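PDB 1AVG: triabin from Triatoma pallidipennis, which inhibits thrombin by forming a non-covalent 1:1 complex with it, inhibiting thrombin-driven fibrin formation and platelet aggregation while barely suppressing its amidolytic activity. Local coordinates for residues 10-15 and 101-106; 19-24 and 49-54; 77-82 and 93-98; 109-114 and 123-128. All blocks are in the same frame, centred on the assembly; numbering follows the deposited sequence.

Interaction 1: 10-15 and 101-106; sequences KAMGDF and VSYDNF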
# COMPACT_ATOMS: atom_id res chain seq x y z
N LYS C 10 -10.95 15.22 8.45
CA LYS C 10 -11.69 14.57 9.52
C LYS C 10 -10.69 13.93 10.47
O LYS C 10 -9.86 13.11 10.05
CB LYS C 10 -12.62 13.51 8.92
CG LYS C 10 -13.66 12.97 9.88
CD LYS C 10 -14.62 12.04 9.17
CE LYS C 10 -15.75 11.62 10.08
NZ LYS C 10 -16.74 10.79 9.33
N ALA C 11 -10.73 14.33 11.73
CA ALA C 11 -9.82 13.79 12.73
C ALA C 11 -10.17 12.35 13.03
O ALA C 11 -11.26 11.89 12.70
CB ALA C 11 -9.86 14.63 14.00
N MET C 12 -9.26 11.63 13.69
CA MET C 12 -9.47 10.23 14.00
C MET C 12 -10.42 9.88 15.14
O MET C 12 -10.67 8.71 15.40
CB MET C 12 -8.14 9.52 14.20
CG MET C 12 -7.42 9.86 15.47
SD MET C 12 -5.93 8.90 15.56
CE MET C 12 -6.32 7.68 16.82
N GLY C 13 -10.92 10.88 15.86
CA GLY C 13 -11.85 10.60 16.95
C GLY C 13 -11.27 9.93 18.19
O GLY C 13 -11.22 10.55 19.25
N ASP C 14 -10.82 8.69 18.07
CA ASP C 14 -10.26 7.96 19.21
C ASP C 14 -8.86 8.44 19.63
O ASP C 14 -8.13 7.71 20.32
CB ASP C 14 -10.22 6.45 18.91
CG ASP C 14 -9.43 6.12 17.65
OD1 ASP C 14 -9.89 6.48 16.55
OD2 ASP C 14 -8.35 5.48 17.76
N PHE C 15 -8.50 9.65 19.24
CA PHE C 15 -7.19 10.20 19.54
C PHE C 15 -7.03 10.57 21.01
O PHE C 15 -7.80 11.36 21.55
CB PHE C 15 -6.93 11.44 18.66
CG PHE C 15 -5.54 12.00 18.79
CD1 PHE C 15 -4.43 11.26 18.41
CD2 PHE C 15 -5.34 13.28 19.30
CE1 PHE C 15 -3.15 11.78 18.53
CE2 PHE C 15 -4.06 13.80 19.42
CZ PHE C 15 -2.97 13.05 19.04
N VAL C 101 -2.77 7.56 13.67
CA VAL C 101 -1.61 7.57 14.53
C VAL C 101 -1.45 6.36 15.43
O VAL C 101 -2.42 5.81 15.93
CB VAL C 101 -1.55 8.90 15.40
CG1 VAL C 101 -2.93 9.32 15.85
CG2 VAL C 101 -0.65 8.73 16.63
N SER C 102 -0.21 5.90 15.55
CA SER C 102 0.12 4.82 16.43
C SER C 102 1.13 5.53 17.30
O SER C 102 2.26 5.78 16.89
CB SER C 102 0.76 3.66 15.68
OG SER C 102 1.81 4.12 14.85
N TYR C 103 0.69 5.92 18.49
CA TYR C 103 1.52 6.66 19.43
C TYR C 103 2.92 6.12 19.70
O TYR C 103 3.72 6.80 20.34
CB TYR C 103 0.77 6.80 20.76
CG TYR C 103 -0.68 7.16 20.60
CD1 TYR C 103 -1.07 8.41 20.15
CD2 TYR C 103 -1.67 6.22 20.86
CE1 TYR C 103 -2.41 8.72 19.95
CE2 TYR C 103 -3.02 6.51 20.67
CZ TYR C 103 -3.38 7.76 20.21
OH TYR C 103 -4.71 8.04 20.00
N ASP C 104 3.24 4.94 19.19
CA ASP C 104 4.56 4.36 19.42
C ASP C 104 5.32 4.08 18.13
O ASP C 104 6.42 3.53 18.17
CB ASP C 104 4.45 3.07 20.24
CG ASP C 104 3.60 2.00 19.56
OD1 ASP C 104 2.63 2.35 18.85
OD2 ASP C 104 3.90 0.80 19.74
N ASN C 105 4.74 4.47 17.00
CA ASN C 105 5.36 4.22 15.72
C ASN C 105 5.40 5.48 14.84
O ASN C 105 6.44 6.14 14.76
CB ASN C 105 4.61 3.09 15.02
CG ASN C 105 5.24 2.67 13.71
OD1 ASN C 105 6.45 2.82 13.50
ND2 ASN C 105 4.42 2.13 12.82
N PHE C 106 4.28 5.81 14.20
CA PHE C 106 4.23 6.99 13.35
C PHE C 106 2.83 7.58 13.38
O PHE C 106 1.89 6.95 13.86
CB PHE C 106 4.66 6.66 11.91
CG PHE C 106 3.60 5.94 11.10
CD1 PHE C 106 2.62 6.65 10.40
CD2 PHE C 106 3.60 4.56 11.02
CE1 PHE C 106 1.66 6.00 9.65
CE2 PHE C 106 2.63 3.90 10.26
CZ PHE C 106 1.66 4.62 9.58
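Met12 and Phe15, from a loop, meet on one methyl of Val101, and Tyr103, from the turn that follows the valine, touches both of them with its hydroxyl end and ring edge. Val101 holds CG2 anti to its backbone N and thereby presents CG1 to the 10-15 segment. Met12 crosses the valine at about a right angle: its CG sits in the crowded position between backbone N and carbonyl carbon (chi1 72°), and from there the extended chain lays SD against that methyl before bending so that CE approaches the hydroxyl end of Tyr103, CE to OH 3.6 Å. Phe15, with CG anti to its backbone N, also crosses Val101 at about a right angle and puts CD1 3.5 Å from Val101 CG1. The phenylalanine and tyrosine rings meet obliquely, planes 42° apart, with CE1 of Phe15 at the edge of the Tyr103 ring, 3.5 Å from its CE1.

Within 101-106, a type I turn from Ser102 to Asn105 links strands 92-101 and 106-115, and a classic beta bulge sets Asn105 and Phe106 against Ser102. The contact thus joins the N-terminal segment that leads into helix 17-20 to a hairpin loop at one end of the lipocalin-type barrel. Tyr103 OH is hydrogen-bonded to the backbone N of Lys16, which ties the hydroxyl end of the ring to the chain just before that helix. Asp14 OD1 is hydrogen-bonded to a polar side chain of another protein chain.

Interaction 2: 19-24 and 49-54; sequences EFFNGT and GFTQIV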
# COMPACT_ATOMS: atom_id res chain seq x y z
N GLU C 19 -1.11 10.69 24.85
CA GLU C 19 -0.23 9.60 24.46
C GLU C 19 0.66 10.16 23.36
O GLU C 19 1.79 9.73 23.17
CB GLU C 19 -1.01 8.38 23.95
CG GLU C 19 -1.49 7.43 25.03
CD GLU C 19 -1.99 6.11 24.48
OE1 GLU C 19 -3.09 6.08 23.87
OE2 GLU C 19 -1.29 5.08 24.64
N PHE C 20 0.12 11.14 22.64
CA PHE C 20 0.88 11.77 21.59
C PHE C 20 1.78 12.86 22.13
O PHE C 20 2.97 12.87 21.86
CB PHE C 20 -0.02 12.36 20.51
CG PHE C 20 0.75 13.00 19.40
CD1 PHE C 20 1.24 14.31 19.53
CD2 PHE C 20 1.07 12.29 18.25
CE1 PHE C 20 2.03 14.88 18.55
CE2 PHE C 20 1.86 12.85 17.26
CZ PHE C 20 2.35 14.15 17.41
N PHE C 21 1.19 13.84 22.82
CA PHE C 21 1.97 14.94 23.37
C PHE C 21 2.75 14.49 24.60
O PHE C 21 2.48 14.91 25.73
CB PHE C 21 1.10 16.15 23.67
CG PHE C 21 0.50 16.74 22.45
CD1 PHE C 21 1.30 17.38 21.51
CD2 PHE C 21 -0.86 16.62 22.20
CE1 PHE C 21 0.75 17.89 20.34
CE2 PHE C 21 -1.42 17.12 21.03
CZ PHE C 21 -0.62 17.76 20.10
N ASN C 22 3.73 13.65 24.32
CA ASN C 22 4.60 13.09 25.33
C ASN C 22 5.77 12.51 24.55
O ASN C 22 5.56 11.80 23.57
CB ASN C 22 3.87 11.98 26.09
CG ASN C 22 4.75 11.28 27.11
OD1 ASN C 22 5.54 11.92 27.81
ND2 ASN C 22 4.60 9.97 27.21
N GLY C 23 6.98 12.87 24.94
CA GLY C 23 8.15 12.35 24.26
C GLY C 23 8.68 13.16 23.09
O GLY C 23 8.48 14.38 23.00
N THR C 24 9.37 12.47 22.19
CA THR C 24 9.97 13.09 21.02
C THR C 24 9.50 12.43 19.72
O THR C 24 9.41 11.21 19.63
CB THR C 24 11.52 13.01 21.09
OG1 THR C 24 11.97 13.57 22.34
CG2 THR C 24 12.16 13.77 19.93
N GLY C 49 2.80 17.74 29.10
CA GLY C 49 3.10 17.11 27.82
C GLY C 49 4.20 17.79 27.01
O GLY C 49 4.00 18.09 25.83
N PHE C 50 5.35 18.01 27.64
CA PHE C 50 6.50 18.64 27.00
C PHE C 50 7.01 17.74 25.88
O PHE C 50 7.92 16.92 26.08
CB PHE C 50 7.59 18.88 28.05
CG PHE C 50 8.78 19.64 27.54
CD1 PHE C 50 8.72 21.02 27.35
CD2 PHE C 50 9.98 18.98 27.29
CE1 PHE C 50 9.85 21.73 26.93
CE2 PHE C 50 11.11 19.68 26.87
CZ PHE C 50 11.04 21.05 26.69
N THR C 51 6.40 17.87 24.71
CA THR C 51 6.76 17.06 23.55
C THR C 51 7.77 17.80 22.69
O THR C 51 7.61 18.99 22.43
CB THR C 51 5.54 16.77 22.70
OG1 THR C 51 4.42 16.51 23.55
CG2 THR C 51 5.80 15.57 21.81
N GLN C 52 8.80 17.09 22.24
CA GLN C 52 9.81 17.70 21.39
C GLN C 52 9.63 17.19 19.97
O GLN C 52 9.74 15.99 19.72
CB GLN C 52 11.21 17.35 21.88
CG GLN C 52 11.46 17.65 23.35
CD GLN C 52 12.83 17.20 23.79
OE1 GLN C 52 13.25 16.07 23.51
NE2 GLN C 52 13.54 18.07 24.48
N ILE C 53 9.27 18.09 19.07
CA ILE C 53 9.10 17.74 17.67
C ILE C 53 10.34 18.28 16.99
O ILE C 53 10.64 19.47 17.08
CB ILE C 53 7.86 18.43 17.04
CG1 ILE C 53 6.60 18.20 17.87
CG2 ILE C 53 7.68 17.94 15.61
CD1 ILE C 53 5.80 16.96 17.53
N VAL C 54 11.14 17.40 16.41
CA VAL C 54 12.33 17.81 15.70
C VAL C 54 11.94 17.79 14.23
O VAL C 54 11.66 16.73 13.68
CB VAL C 54 13.50 16.83 15.96
CG1 VAL C 54 14.69 17.18 15.11
CG2 VAL C 54 13.89 16.88 17.43
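The Phe21 ring has Phe20 CD1 over the centre of one face, 3.6 Å above the plane, while Thr51 OG1 lies at its edge, near the plane. That hydroxyl, whose place is less certain, donates to Gly49 O within its own segment. The Phe20 ring in turn has Phe21 CG at its edge, and its CE1 comes 4.4 Å from Ile53 CD1, a looser apolar touch. Phe21 carries CG anti to its carbonyl carbon and is the centre of an inverse gamma turn, which swings the chain out of helix 17-20 and toward the start of strand 51-56.

Beyond the turn, Gly23 and Thr24 run parallel to the strand. Gln52 N donates to Gly23 O at 2.8 Å, nearly along the C=O axis and close to straight at 163°. The positive phi of Gly23 (91°, with psi -155°) suits glycine, because a CB would be jammed against the preceding carbonyl. Thr24 and Gln52 form a parallel bridge with both side chains on the same face of the sheet and crossing obliquely. Thr24 OG1, anti to its own carbonyl carbon, donates to Gln52 OE1 at 3.0 Å in the carbonyl plane, on a lone pair, while CG2 lies 3.3 Å from Gln52 O.

That face is flanked by Ala138 of helix 138-141, which touches both Thr24 and Gln52. Phe20 stacks on Trp25 and meets Phe98 edge-to-face. The parallel pairing of strands 24-28 and 51-56 begins a few residues after helix 17-20, with strand 37-43 as the next neighbour of 51-56.

Interaction 3: 77-82 and 93-98; sequences GEQYSF and EADFTF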
# COMPACT_ATOMS: atom_id res chain seq x y z
N GLY C 77 -13.09 23.04 16.81
CA GLY C 77 -13.58 21.90 16.07
C GLY C 77 -12.57 20.83 15.68
O GLY C 77 -11.88 20.97 14.67
N GLU C 78 -12.50 19.75 16.48
CA GLU C 78 -11.60 18.62 16.25
C GLU C 78 -10.20 19.02 15.77
O GLU C 78 -9.61 18.37 14.90
CB GLU C 78 -12.23 17.61 15.26
CG GLU C 78 -12.58 18.17 13.86
CD GLU C 78 -13.16 17.13 12.89
OE1 GLU C 78 -13.80 16.15 13.35
OE2 GLU C 78 -12.98 17.31 11.67
N GLN C 79 -9.64 20.06 16.39
CA GLN C 79 -8.32 20.56 15.99
C GLN C 79 -7.54 21.05 17.20
O GLN C 79 -8.11 21.63 18.13
CB GLN C 79 -8.52 21.69 14.98
CG GLN C 79 -7.35 21.97 14.06
CD GLN C 79 -7.74 22.80 12.85
OE1 GLN C 79 -7.11 22.73 11.80
NE2 GLN C 79 -8.79 23.60 13.00
N TYR C 80 -6.25 20.76 17.21
CA TYR C 80 -5.36 21.18 18.30
C TYR C 80 -4.48 22.29 17.74
O TYR C 80 -3.68 22.05 16.84
CB TYR C 80 -4.53 20.00 18.79
CG TYR C 80 -5.38 18.92 19.43
CD1 TYR C 80 -6.32 18.21 18.68
CD2 TYR C 80 -5.28 18.64 20.79
CE1 TYR C 80 -7.14 17.26 19.27
CE2 TYR C 80 -6.10 17.69 21.39
CZ TYR C 80 -7.03 17.01 20.63
OH TYR C 80 -7.85 16.07 21.22
N SER C 81 -4.67 23.50 18.24
CA SER C 81 -3.91 24.66 17.78
C SER C 81 -2.81 25.09 18.75
O SER C 81 -3.01 25.07 19.97
CB SER C 81 -4.87 25.83 17.53
OG SER C 81 -5.92 25.44 16.67
N PHE C 82 -1.67 25.49 18.21
CA PHE C 82 -0.53 25.93 19.01
C PHE C 82 0.08 27.21 18.47
O PHE C 82 0.12 27.42 17.25
CB PHE C 82 0.56 24.86 19.04
CG PHE C 82 0.13 23.57 19.66
CD1 PHE C 82 -0.57 22.62 18.91
CD2 PHE C 82 0.41 23.28 20.99
CE1 PHE C 82 -0.97 21.41 19.48
CE2 PHE C 82 0.01 22.08 21.57
CZ PHE C 82 -0.69 21.14 20.81
N GLU C 93 1.27 30.22 13.89
CA GLU C 93 0.36 29.29 14.51
C GLU C 93 0.43 27.97 13.74
O GLU C 93 0.64 27.96 12.52
CB GLU C 93 -1.08 29.82 14.51
CG GLU C 93 -2.05 28.90 15.26
CD GLU C 93 -3.52 29.16 14.93
OE1 GLU C 93 -3.88 29.14 13.72
OE2 GLU C 93 -4.32 29.34 15.87
N ALA C 94 0.29 26.88 14.48
CA ALA C 94 0.31 25.55 13.90
C ALA C 94 -0.92 24.80 14.41
O ALA C 94 -1.16 24.75 15.61
CB ALA C 94 1.58 24.82 14.30
N ASP C 95 -1.72 24.31 13.47
CA ASP C 95 -2.92 23.55 13.82
C ASP C 95 -2.71 22.12 13.35
O ASP C 95 -2.19 21.91 12.25
CB ASP C 95 -4.15 24.15 13.13
CG ASP C 95 -4.35 25.63 13.48
OD1 ASP C 95 -4.01 26.03 14.60
OD2 ASP C 95 -4.84 26.39 12.62
N PHE C 96 -3.01 21.15 14.21
CA PHE C 96 -2.85 19.73 13.87
C PHE C 96 -4.19 18.99 13.79
O PHE C 96 -4.99 19.05 14.73
CB PHE C 96 -2.03 18.99 14.93
CG PHE C 96 -0.65 19.52 15.13
CD1 PHE C 96 0.06 20.10 14.09
CD2 PHE C 96 -0.05 19.42 16.39
CE1 PHE C 96 1.36 20.56 14.29
CE2 PHE C 96 1.24 19.88 16.60
CZ PHE C 96 1.95 20.46 15.55
N THR C 97 -4.44 18.32 12.67
CA THR C 97 -5.65 17.51 12.49
C THR C 97 -5.09 16.10 12.37
O THR C 97 -4.47 15.75 11.36
CB THR C 97 -6.40 17.86 11.18
OG1 THR C 97 -6.85 19.22 11.23
CG2 THR C 97 -7.60 16.95 11.00
N PHE C 98 -5.23 15.31 13.42
CA PHE C 98 -4.69 13.97 13.40
C PHE C 98 -5.55 13.03 12.58
O PHE C 98 -6.72 12.85 12.88
CB PHE C 98 -4.50 13.46 14.82
CG PHE C 98 -3.52 14.27 15.62
CD1 PHE C 98 -3.93 15.41 16.31
CD2 PHE C 98 -2.17 13.93 15.65
CE1 PHE C 98 -3.01 16.20 17.01
CE2 PHE C 98 -1.25 14.71 16.35
CZ PHE C 98 -1.68 15.85 17.03
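Strand segments 80-82 and 93-98 run antiparallel, 162° between their axes, and the side chains of Tyr80, Phe82, Ala94 and Phe96 pack the closely fitted face. Phe82 and Phe96 both hold CG anti to the carbonyl carbon; they cross at about a right angle, with ring planes 41° apart, and Phe82 CE1 reaches Phe96 CD2 at 3.8 Å. Farther along, Phe98 turns its edge toward the face of Tyr80 in an edge-to-face pair, planes at 83°. Phe42 meets Phe82 edge-to-face and also approaches Phe96, while Phe21 packs against Phe82, so the aromatic cluster extends well beyond the two strands.

Four backbone hydrogen bonds join Tyr80 to Phe96 and Phe82 to Ala94. Three are short; the one from Tyr80 N to Phe96 O is longer, 3.3 Å, and straight, where strand 80-86 begins.

The opposite face is polar: Ser81 OG donates to Asp95 OD1 at 2.9 Å, arriving from above the carboxylate plane. The contact loosens toward 77-79. Gln79, partly exposed, an extended chain with CG anti to N, crosses Asp95 obliquely and lays OE1 3.5 Å from Asp95 CB. Beyond it, Gly77 and Glu78 are exposed and poorly ordered.

An aromatic face set against a polar one fits a hairpin of the up-and-down antiparallel part of a lipocalin-type barrel, in keeping with triabin's place among the calycins.

Interaction 4: 109-114 and 123-128; sequences VCRSIT and RYLVFE. Unlike the reference sequence in segment 123-128: Arg123 (reference Asp), Phe127 (reference Leu).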
# COMPACT_ATOMS: atom_id res chain seq x y z
N VAL C 109 -0.59 13.36 9.87
CA VAL C 109 -1.26 14.55 10.40
C VAL C 109 -1.37 15.66 9.36
O VAL C 109 -0.48 15.83 8.53
CB VAL C 109 -0.43 15.10 11.64
CG1 VAL C 109 -0.97 16.44 12.11
CG2 VAL C 109 -0.46 14.12 12.79
N CYS C 110 -2.48 16.39 9.36
CA CYS C 110 -2.62 17.50 8.43
C CYS C 110 -2.28 18.74 9.25
O CYS C 110 -2.87 18.95 10.31
CB CYS C 110 -4.04 17.60 7.89
SG CYS C 110 -4.17 18.63 6.39
N ARG C 111 -1.29 19.50 8.80
CA ARG C 111 -0.83 20.69 9.51
C ARG C 111 -1.04 21.99 8.76
O ARG C 111 -0.80 22.08 7.55
CB ARG C 111 0.64 20.51 9.83
CG ARG C 111 1.35 21.69 10.46
CD ARG C 111 2.50 21.12 11.28
NE ARG C 111 3.80 21.78 11.15
CZ ARG C 111 4.36 22.18 10.01
NH1 ARG C 111 3.73 22.05 8.85
NH2 ARG C 111 5.63 22.56 10.02
N SER C 112 -1.54 22.99 9.48
CA SER C 112 -1.74 24.31 8.91
C SER C 112 -0.82 25.24 9.66
O SER C 112 -0.93 25.37 10.88
CB SER C 112 -3.18 24.76 9.09
OG SER C 112 -4.05 23.94 8.36
N ILE C 113 0.17 25.79 8.96
CA ILE C 113 1.09 26.72 9.59
C ILE C 113 0.67 28.07 9.07
O ILE C 113 0.33 28.22 7.88
CB ILE C 113 2.60 26.47 9.24
CG1 ILE C 113 2.82 25.11 8.59
CG2 ILE C 113 3.44 26.53 10.51
CD1 ILE C 113 2.77 25.12 7.07
N THR C 114 0.64 29.04 9.96
CA THR C 114 0.26 30.39 9.61
C THR C 114 1.28 31.37 10.19
O THR C 114 1.19 31.76 11.36
CB THR C 114 -1.15 30.72 10.14
OG1 THR C 114 -2.06 29.68 9.75
CG2 THR C 114 -1.63 32.04 9.60
N ARG C 123 -0.38 20.96 4.75
CA ARG C 123 0.41 19.86 4.24
C ARG C 123 0.27 18.62 5.13
O ARG C 123 0.21 18.73 6.36
CB ARG C 123 1.87 20.32 4.12
CG ARG C 123 2.82 19.36 3.44
CD ARG C 123 4.15 20.06 3.15
NE ARG C 123 5.25 19.13 2.88
CZ ARG C 123 6.49 19.50 2.60
NH1 ARG C 123 6.82 20.79 2.56
NH2 ARG C 123 7.43 18.59 2.37
N TYR C 124 0.11 17.47 4.49
CA TYR C 124 -0.02 16.20 5.19
C TYR C 124 1.39 15.74 5.54
O TYR C 124 2.22 15.54 4.66
CB TYR C 124 -0.72 15.16 4.30
CG TYR C 124 -2.16 15.53 3.95
CD1 TYR C 124 -3.21 15.24 4.83
CD2 TYR C 124 -2.47 16.16 2.75
CE1 TYR C 124 -4.53 15.59 4.51
CE2 TYR C 124 -3.78 16.50 2.42
CZ TYR C 124 -4.80 16.22 3.30
OH TYR C 124 -6.10 16.57 2.97
N LEU C 125 1.65 15.60 6.84
CA LEU C 125 2.97 15.22 7.33
C LEU C 125 2.94 13.92 8.11
O LEU C 125 1.88 13.50 8.59
CB LEU C 125 3.52 16.33 8.22
CG LEU C 125 3.50 17.77 7.70
CD1 LEU C 125 3.79 18.72 8.86
CD2 LEU C 125 4.51 17.95 6.59
N VAL C 126 4.10 13.29 8.26
CA VAL C 126 4.24 12.04 8.99
C VAL C 126 5.26 12.18 10.12
O VAL C 126 6.45 12.36 9.86
CB VAL C 126 4.67 10.89 8.06
CG1 VAL C 126 5.06 9.66 8.88
CG2 VAL C 126 3.56 10.55 7.10
N PHE C 127 4.79 12.12 11.36
CA PHE C 127 5.66 12.23 12.53
C PHE C 127 6.16 10.83 12.88
O PHE C 127 5.37 9.91 13.07
CB PHE C 127 4.90 12.79 13.73
CG PHE C 127 4.41 14.22 13.56
CD1 PHE C 127 3.25 14.50 12.84
CD2 PHE C 127 5.08 15.28 14.18
CE1 PHE C 127 2.76 15.81 12.75
CE2 PHE C 127 4.59 16.59 14.10
CZ PHE C 127 3.44 16.85 13.39
N GLU C 128 7.47 10.68 12.96
CA GLU C 128 8.06 9.39 13.29
C GLU C 128 8.47 9.33 14.75
O GLU C 128 8.89 10.33 15.32
CB GLU C 128 9.29 9.14 12.43
CG GLU C 128 8.95 8.85 11.01
CD GLU C 128 10.16 8.49 10.20
OE1 GLU C 128 10.78 7.44 10.49
OE2 GLU C 128 10.48 9.26 9.27
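Closest in are four backbone hydrogen bonds between strands 106-115 and 122-128, two linking Val109 with Leu125 and two linking Arg111 with Arg123. The shortest, Leu125 N to Val109 O at 2.7 Å, is nearly straight and lies almost along the C=O axis. Cys110 and Tyr124 form the non-hydrogen-bonded pair between them. Cys110 SG, anti to its backbone N, lies 3.6 Å above the Tyr124 ring plane, over one face and offset toward the rim, nearest CE1.

On the other face of the sheet, Val109 places CB 3.5 Å from Phe127 CE1, at the edge of that ring. Arg111 leaves the strand with CG anti to N (chi1 175°) and bends at chi3, so that Leu125 CD1 comes over one face of its guanidinium, 3.3 Å from NH1.

Further out, the disulfide from Cys110 to Cys6 probably helps hold the sulfur over the ring, and Tyr124 OH is hydrogen-bonded to Glu9 OE2. Phe127, which like Arg123 departs from the reference sequence, packs onto Trp25 and Leu27 of strand 24-28. Arg111 NH2 forms a salt bridge with Glu55, and its guanidinium makes a cation-pi contact with Tyr58.

The charge of buried Arg111 is probably offset by Glu55 and further favoured by the Tyr58 ring, while Leu125 CD1 covers one face apolarly; the disulfide sulfur and the tyrosine face probably meet mainly through dispersion.

From the N terminus, 10-15 opens the longest loop, which interaction 1 closes at 101-106, the turn between strands 92-101 and 106-115. Interactions 2 and 3 both fall within that loop, one after the other: the first brings the end of helix 17-20 and the start of strand 24-28 to strand 51-56, the second closes the hairpin of strands 80-86 and 92-101. Interaction 4 follows in series, closing the last hairpin. None of the four loops cross. Interaction 1 joins 2 and 3 through Phe15 and the Met12 backbone. Backbone bonds connect interactions 3 and 4; Phe20 and Phe21 meet Phe82 and Phe98, Phe98 meets Val109, and Ile53 meets Phe127.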